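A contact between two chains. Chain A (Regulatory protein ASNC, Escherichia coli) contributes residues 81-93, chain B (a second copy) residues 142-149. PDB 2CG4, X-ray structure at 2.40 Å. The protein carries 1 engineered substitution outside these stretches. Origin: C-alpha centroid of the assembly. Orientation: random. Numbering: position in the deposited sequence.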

ATOM      1  N   ASP A  81      20.408   2.000 -10.136  1.00 38.19           N
ATOM      2  CA  ASP A  81      21.109   3.024  -9.366  1.00 38.56           C
ATOM      3  C   ASP A  81      21.673   2.487  -8.052  1.00 37.44           C
ATOM      4  O   ASP A  81      22.366   3.204  -7.333  1.00 36.78           O
ATOM      5  CB  ASP A  81      20.160   4.196  -9.071  1.00 38.80           C
ATOM      6  CG  ASP A  81      20.016   5.152 -10.248  1.00 42.60           C
ATOM      7  OD1 ASP A  81      20.879   5.121 -11.165  1.00 42.66           O
ATOM      8  OD2 ASP A  81      19.038   5.941 -10.245  1.00 43.31           O
ATOM      9  N   TYR A  82      21.354   1.233  -7.737  1.00 37.46           N
ATOM     10  CA  TYR A  82      21.743   0.604  -6.473  1.00 37.17           C
ATOM     11  C   TYR A  82      23.239   0.678  -6.132  1.00 37.55           C
ATOM     12  O   TYR A  82      23.604   1.110  -5.034  1.00 37.88           O
ATOM     13  CB  TYR A  82      21.284  -0.850  -6.450  1.00 36.82           C
ATOM     14  CG  TYR A  82      21.887  -1.675  -5.331  1.00 36.62           C
ATOM     15  CD1 TYR A  82      21.674  -1.340  -3.991  1.00 34.83           C
ATOM     16  CD2 TYR A  82      22.660  -2.802  -5.612  1.00 35.52           C
ATOM     17  CE1 TYR A  82      22.218  -2.099  -2.962  1.00 31.23           C
ATOM     18  CE2 TYR A  82      23.207  -3.564  -4.590  1.00 35.29           C
ATOM     19  CZ  TYR A  82      22.981  -3.204  -3.271  1.00 33.03           C
ATOM     20  OH  TYR A  82      23.512  -3.962  -2.269  1.00 34.11           O
ATOM     21  N   PRO A  83      24.116   0.239  -7.058  1.00 37.96           N
ATOM     22  CA  PRO A  83      25.556   0.281  -6.774  1.00 36.97           C
ATOM     23  C   PRO A  83      26.096   1.663  -6.373  1.00 36.75           C
ATOM     24  O   PRO A  83      26.948   1.751  -5.485  1.00 36.66           O
ATOM     25  CB  PRO A  83      26.182  -0.192  -8.084  1.00 36.77           C
ATOM     26  CG  PRO A  83      25.133  -1.048  -8.707  1.00 36.31           C
ATOM     27  CD  PRO A  83      23.845  -0.344  -8.387  1.00 37.59           C
ATOM     28  N   SER A  84      25.610   2.733  -6.996  1.00 36.19           N
ATOM     29  CA  SER A  84      26.147   4.061  -6.685  1.00 36.77           C
ATOM     30  C   SER A  84      25.515   4.687  -5.436  1.00 36.03           C
ATOM     31  O   SER A  84      26.212   5.257  -4.601  1.00 36.04           O
ATOM     32  CB  SER A  84      26.067   5.008  -7.896  1.00 37.48           C
ATOM     33  OG  SER A  84      24.834   4.884  -8.588  1.00 41.22           O
ATOM     34  N   ALA A  85      24.200   4.566  -5.299  1.00 36.05           N
ATOM     35  CA  ALA A  85      23.532   4.807  -4.015  1.00 35.11           C
ATOM     36  C   ALA A  85      24.253   4.143  -2.838  1.00 33.83           C
ATOM     37  O   ALA A  85      24.590   4.806  -1.859  1.00 33.38           O
ATOM     38  CB  ALA A  85      22.078   4.347  -4.075  1.00 36.60           C
ATOM     39  N   LEU A  86      24.485   2.838  -2.938  1.00 32.25           N
ATOM     40  CA  LEU A  86      25.205   2.101  -1.897  1.00 31.65           C
ATOM     41  C   LEU A  86      26.582   2.695  -1.582  1.00 31.69           C
ATOM     42  O   LEU A  86      26.954   2.835  -0.420  1.00 32.36           O
ATOM     43  CB  LEU A  86      25.334   0.621  -2.279  1.00 30.94           C
ATOM     44  CG  LEU A  86      25.989  -0.335  -1.272  1.00 31.87           C
ATOM     45  CD1 LEU A  86      25.074  -0.659  -0.072  1.00 25.33           C
ATOM     46  CD2 LEU A  86      26.443  -1.613  -1.974  1.00 30.48           C
ATOM     47  N   ALA A  87      27.335   3.041  -2.621  1.00 32.47           N
ATOM     48  CA  ALA A  87      28.663   3.636  -2.461  1.00 31.33           C
ATOM     49  C   ALA A  87      28.643   4.964  -1.687  1.00 31.80           C
ATOM     50  O   ALA A  87      29.535   5.233  -0.882  1.00 32.27           O
ATOM     51  CB  ALA A  87      29.301   3.823  -3.810  1.00 31.75           C
ATOM     52  N   LYS A  88      27.631   5.791  -1.938  1.00 31.74           N
ATOM     53  CA  LYS A  88      27.413   7.013  -1.164  1.00 31.92           C
ATOM     54  C   LYS A  88      26.984   6.740   0.281  1.00 32.59           C
ATOM     55  O   LYS A  88      27.385   7.462   1.199  1.00 32.69           O
ATOM     56  CB  LYS A  88      26.358   7.900  -1.825  1.00 31.90           C
ATOM     57  CG  LYS A  88      26.419   7.975  -3.326  1.00 33.47           C
ATOM     58  CD  LYS A  88      26.852   9.336  -3.807  1.00 34.50           C
ATOM     59  CE  LYS A  88      26.965   9.354  -5.325  1.00 35.47           C
ATOM     60  NZ  LYS A  88      25.742   9.905  -5.968  1.00 34.18           N
ATOM     61  N   LEU A  89      26.144   5.727   0.483  1.00 32.69           N
ATOM     62  CA  LEU A  89      25.624   5.450   1.820  1.00 32.10           C
ATOM     63  C   LEU A  89      26.745   4.978   2.711  1.00 32.73           C
ATOM     64  O   LEU A  89      26.804   5.350   3.879  1.00 34.17           O
ATOM     65  CB  LEU A  89      24.506   4.407   1.790  1.00 31.79           C
ATOM     66  CG  LEU A  89      23.124   4.879   1.322  1.00 33.36           C
ATOM     67  CD1 LEU A  89      22.280   3.679   0.949  1.00 31.87           C
ATOM     68  CD2 LEU A  89      22.426   5.740   2.386  1.00 32.16           C
ATOM     69  N   GLU A  90      27.638   4.163   2.153  1.00 33.45           N
ATOM     70  CA  GLU A  90      28.629   3.445   2.948  1.00 34.41           C
ATOM     71  C   GLU A  90      29.645   4.401   3.577  1.00 34.44           C
ATOM     72  O   GLU A  90      30.222   4.106   4.617  1.00 33.90           O
ATOM     73  CB  GLU A  90      29.305   2.333   2.118  1.00 33.03           C
ATOM     74  CG  GLU A  90      30.790   2.528   1.844  1.00 38.55           C
ATOM     75  CD  GLU A  90      31.689   2.001   2.952  1.00 39.72           C
ATOM     76  OE1 GLU A  90      31.381   0.946   3.546  1.00 42.64           O
ATOM     77  OE2 GLU A  90      32.719   2.641   3.228  1.00 41.14           O
ATOM     78  N   SER A  91      29.833   5.559   2.956  1.00 35.91           N
ATOM     79  CA  SER A  91      30.661   6.621   3.534  1.00 37.58           C
ATOM     80  C   SER A  91      30.107   7.202   4.844  1.00 37.54           C
ATOM     81  O   SER A  91      30.784   7.986   5.512  1.00 38.80           O
ATOM     82  CB  SER A  91      30.877   7.746   2.518  1.00 36.92           C
ATOM     83  OG  SER A  91      31.116   7.216   1.229  1.00 39.91           O
ATOM     84  N   LEU A  92      28.890   6.823   5.212  1.00 36.55           N
ATOM     85  CA  LEU A  92      28.236   7.417   6.373  1.00 36.20           C
ATOM     86  C   LEU A  92      28.343   6.517   7.594  1.00 36.49           C
ATOM     87  O   LEU A  92      28.005   5.338   7.532  1.00 36.90           O
ATOM     88  CB  LEU A  92      26.766   7.730   6.072  1.00 35.24           C
ATOM     89  CG  LEU A  92      26.504   8.639   4.866  1.00 35.93           C
ATOM     90  CD1 LEU A  92      25.028   8.661   4.483  1.00 31.66           C
ATOM     91  CD2 LEU A  92      27.033  10.042   5.129  1.00 34.02           C
ATOM     92  N   ASP A  93      28.804   7.088   8.705  1.00 37.02           N
ATOM     93  CA  ASP A  93      29.073   6.325   9.922  1.00 37.58           C
ATOM     94  C   ASP A  93      27.803   5.954  10.685  1.00 36.02           C
ATOM     95  O   ASP A  93      27.809   5.033  11.498  1.00 35.24           O
ATOM     96  CB  ASP A  93      30.011   7.110  10.846  1.00 39.69           C
ATOM     97  CG  ASP A  93      31.419   7.239  10.282  1.00 46.31           C
ATOM     98  OD1 ASP A  93      31.812   6.384   9.448  1.00 48.69           O
ATOM     99  OD2 ASP A  93      32.125   8.200  10.677  1.00 51.13           O
TER
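Chain B, residues 142-149: LQNPIMRT

Residues around 143-147 of chain B form a weakly bonded strand, largely extended but with P145(B) at phi/psi -71/-34, alongside the helix of chain A, in nearly the same direction: the axes of helix 82-90 and of the strand are inclined by 21° and approach to 10.0 Å. The register follows turns of the helix, with Y82(A), L86(A) and E90(A), spaced four residues apart, having their CA atoms nearest those of Q143(B), P145(B) and I146(B); the CA-CA separation narrows from 11.5 Å for Y82(A)-Q143(B) to 8.6 Å for L86(A)-P145(B) and 7.2 Å for E90(A)-I146(B), so the chains converge toward the C-terminal part of the helix.

At the wide end, long side chains span the gap. Y82(A), with chi1 in the t rotamer, extends its ring toward chain B, and its OH donates a hydrogen bond to OE1 of Q143(B) at 2.8 Å, met at the ring edge. The same OH lies 3.5 Å from CG of P145(B). One turn on, L86(A) makes the apolar part of the contact: its CD1 packs 3.6 Å from CG of P145(B) and 4.3 Å from CD1 of I146(B). A87(A), whose CA-to-CB bond points away, takes no part.

At E90(A) the chains are close enough for CB to lie 3.4 Å from CD1 of I146(B). Here R148(B) reaches the backbone of E90(A) with a side chain that is extended beyond chi1. The carbonyl O of E90(A) accepts hydrogen bonds from both NH2 (2.8 Å) and NH1 (3.1 Å) of R148(B), near the guanidinium plane, while OE1 of E90(A) forms a salt bridge with NH1 of R148(B) at 3.1 Å. In the following loop, O of L92(A) lies 2.7 Å from NH2 of R148(B). Finally, a water donates to O of D93(A) and O of T149(B), each at 2.8 Å, linking the two backbones.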

ATOM      1  N   LEU B 142      19.151 -10.632  -0.138  1.00 30.01           N
ATOM      2  CA  LEU B 142      19.806 -11.205  -1.295  1.00 29.74           C
ATOM      3  C   LEU B 142      21.254 -10.814  -1.213  1.00 29.23           C
ATOM      4  O   LEU B 142      22.123 -11.531  -1.687  1.00 30.83           O
ATOM      5  CB  LEU B 142      19.152 -10.719  -2.597  1.00 30.08           C
ATOM      6  CG  LEU B 142      17.668 -11.077  -2.784  1.00 29.79           C
ATOM      7  CD1 LEU B 142      17.190 -10.830  -4.200  1.00 29.14           C
ATOM      8  CD2 LEU B 142      17.368 -12.518  -2.369  1.00 30.53           C
ATOM      9  N   GLN B 143      21.500  -9.688  -0.555  1.00 28.71           N
ATOM     10  CA  GLN B 143      22.831  -9.131  -0.393  1.00 28.99           C
ATOM     11  C   GLN B 143      22.843  -8.364   0.928  1.00 28.79           C
ATOM     12  O   GLN B 143      21.869  -7.690   1.273  1.00 28.44           O
ATOM     13  CB  GLN B 143      23.152  -8.184  -1.564  1.00 28.47           C
ATOM     14  CG  GLN B 143      24.586  -8.231  -2.070  1.00 31.33           C
ATOM     15  CD  GLN B 143      24.905  -7.128  -3.095  1.00 31.36           C
ATOM     16  OE1 GLN B 143      25.307  -6.025  -2.729  1.00 32.79           O
ATOM     17  NE2 GLN B 143      24.738  -7.436  -4.379  1.00 33.05           N
ATOM     18  N   ASN B 144      23.946  -8.476   1.661  1.00 28.68           N
ATOM     19  CA  ASN B 144      24.162  -7.733   2.891  1.00 27.56           C
ATOM     20  C   ASN B 144      25.537  -7.066   2.926  1.00 27.32           C
ATOM     21  O   ASN B 144      26.399  -7.469   3.702  1.00 26.98           O
ATOM     22  CB  ASN B 144      24.021  -8.668   4.095  1.00 28.41           C
ATOM     23  CG  ASN B 144      24.459  -8.018   5.389  1.00 30.07           C
ATOM     24  OD1 ASN B 144      24.132  -6.861   5.667  1.00 37.68           O
ATOM     25  ND2 ASN B 144      25.198  -8.755   6.187  1.00 30.99           N
ATOM     26  N   PRO B 145      25.737  -6.026   2.099  1.00 26.99           N
ATOM     27  CA  PRO B 145      27.054  -5.444   1.820  1.00 27.29           C
ATOM     28  C   PRO B 145      27.679  -4.654   2.986  1.00 28.79           C
ATOM     29  O   PRO B 145      28.905  -4.650   3.131  1.00 30.02           O
ATOM     30  CB  PRO B 145      26.781  -4.506   0.643  1.00 27.62           C
ATOM     31  CG  PRO B 145      25.337  -4.168   0.735  1.00 25.07           C
ATOM     32  CD  PRO B 145      24.653  -5.330   1.382  1.00 26.68           C
ATOM     33  N   ILE B 146      26.848  -3.984   3.791  1.00 27.99           N
ATOM     34  CA  ILE B 146      27.307  -3.294   4.997  1.00 25.19           C
ATOM     35  C   ILE B 146      26.809  -4.006   6.260  1.00 27.34           C
ATOM     36  O   ILE B 146      25.609  -4.172   6.465  1.00 25.01           O
ATOM     37  CB  ILE B 146      26.857  -1.820   5.022  1.00 24.57           C
ATOM     38  CG1 ILE B 146      27.387  -1.067   3.788  1.00 25.88           C
ATOM     39  CG2 ILE B 146      27.319  -1.152   6.320  1.00 22.97           C
ATOM     40  CD1 ILE B 146      26.932   0.395   3.697  1.00 20.91           C
ATOM     41  N   MET B 147      27.750  -4.456   7.081  1.00 30.67           N
ATOM     42  CA  MET B 147      27.463  -4.893   8.438  1.00 33.84           C
ATOM     43  C   MET B 147      28.585  -4.420   9.356  1.00 34.59           C
ATOM     44  O   MET B 147      29.733  -4.859   9.232  1.00 34.97           O
ATOM     45  CB  MET B 147      27.332  -6.415   8.510  1.00 34.44           C
ATOM     46  CG  MET B 147      25.903  -6.924   8.341  1.00 42.73           C
ATOM     47  SD  MET B 147      24.906  -6.927   9.852  1.00 52.96           S
ATOM     48  CE  MET B 147      26.153  -6.640  11.104  1.00 47.91           C
ATOM     49  N   ARG B 148      28.247  -3.509  10.262  1.00 34.24           N
ATOM     50  CA  ARG B 148      29.229  -2.887  11.136  1.00 33.39           C
ATOM     51  C   ARG B 148      28.530  -2.273  12.344  1.00 34.62           C
ATOM     52  O   ARG B 148      27.390  -2.618  12.658  1.00 33.76           O
ATOM     53  CB  ARG B 148      30.077  -1.849  10.374  1.00 32.39           C
ATOM     54  CG  ARG B 148      29.339  -0.582   9.944  1.00 31.12           C
ATOM     55  CD  ARG B 148      30.027   0.105   8.769  1.00 26.48           C
ATOM     56  NE  ARG B 148      29.231   1.197   8.219  1.00 25.24           N
ATOM     57  CZ  ARG B 148      29.553   1.887   7.121  1.00 27.72           C
ATOM     58  NH1 ARG B 148      30.655   1.597   6.449  1.00 22.44           N
ATOM     59  NH2 ARG B 148      28.776   2.880   6.690  1.00 21.65           N
ATOM     60  N   THR B 149      29.225  -1.361  13.014  1.00 36.52           N
ATOM     61  CA  THR B 149      28.976  -1.040  14.406  1.00 37.87           C
ATOM     62  C   THR B 149      28.829   0.482  14.511  1.00 38.45           C
ATOM     63  O   THR B 149      29.310   1.202  13.637  1.00 38.24           O
ATOM     64  CB  THR B 149      30.164  -1.555  15.264  1.00 38.74           C
ATOM     65  OG1 THR B 149      29.685  -2.360  16.355  1.00 41.49           O
ATOM     66  CG2 THR B 149      31.009  -0.409  15.785  1.00 38.85           C
TER
HETATM   67  O   HOH W   1      29.512   2.795  11.388  1.00 32.70           O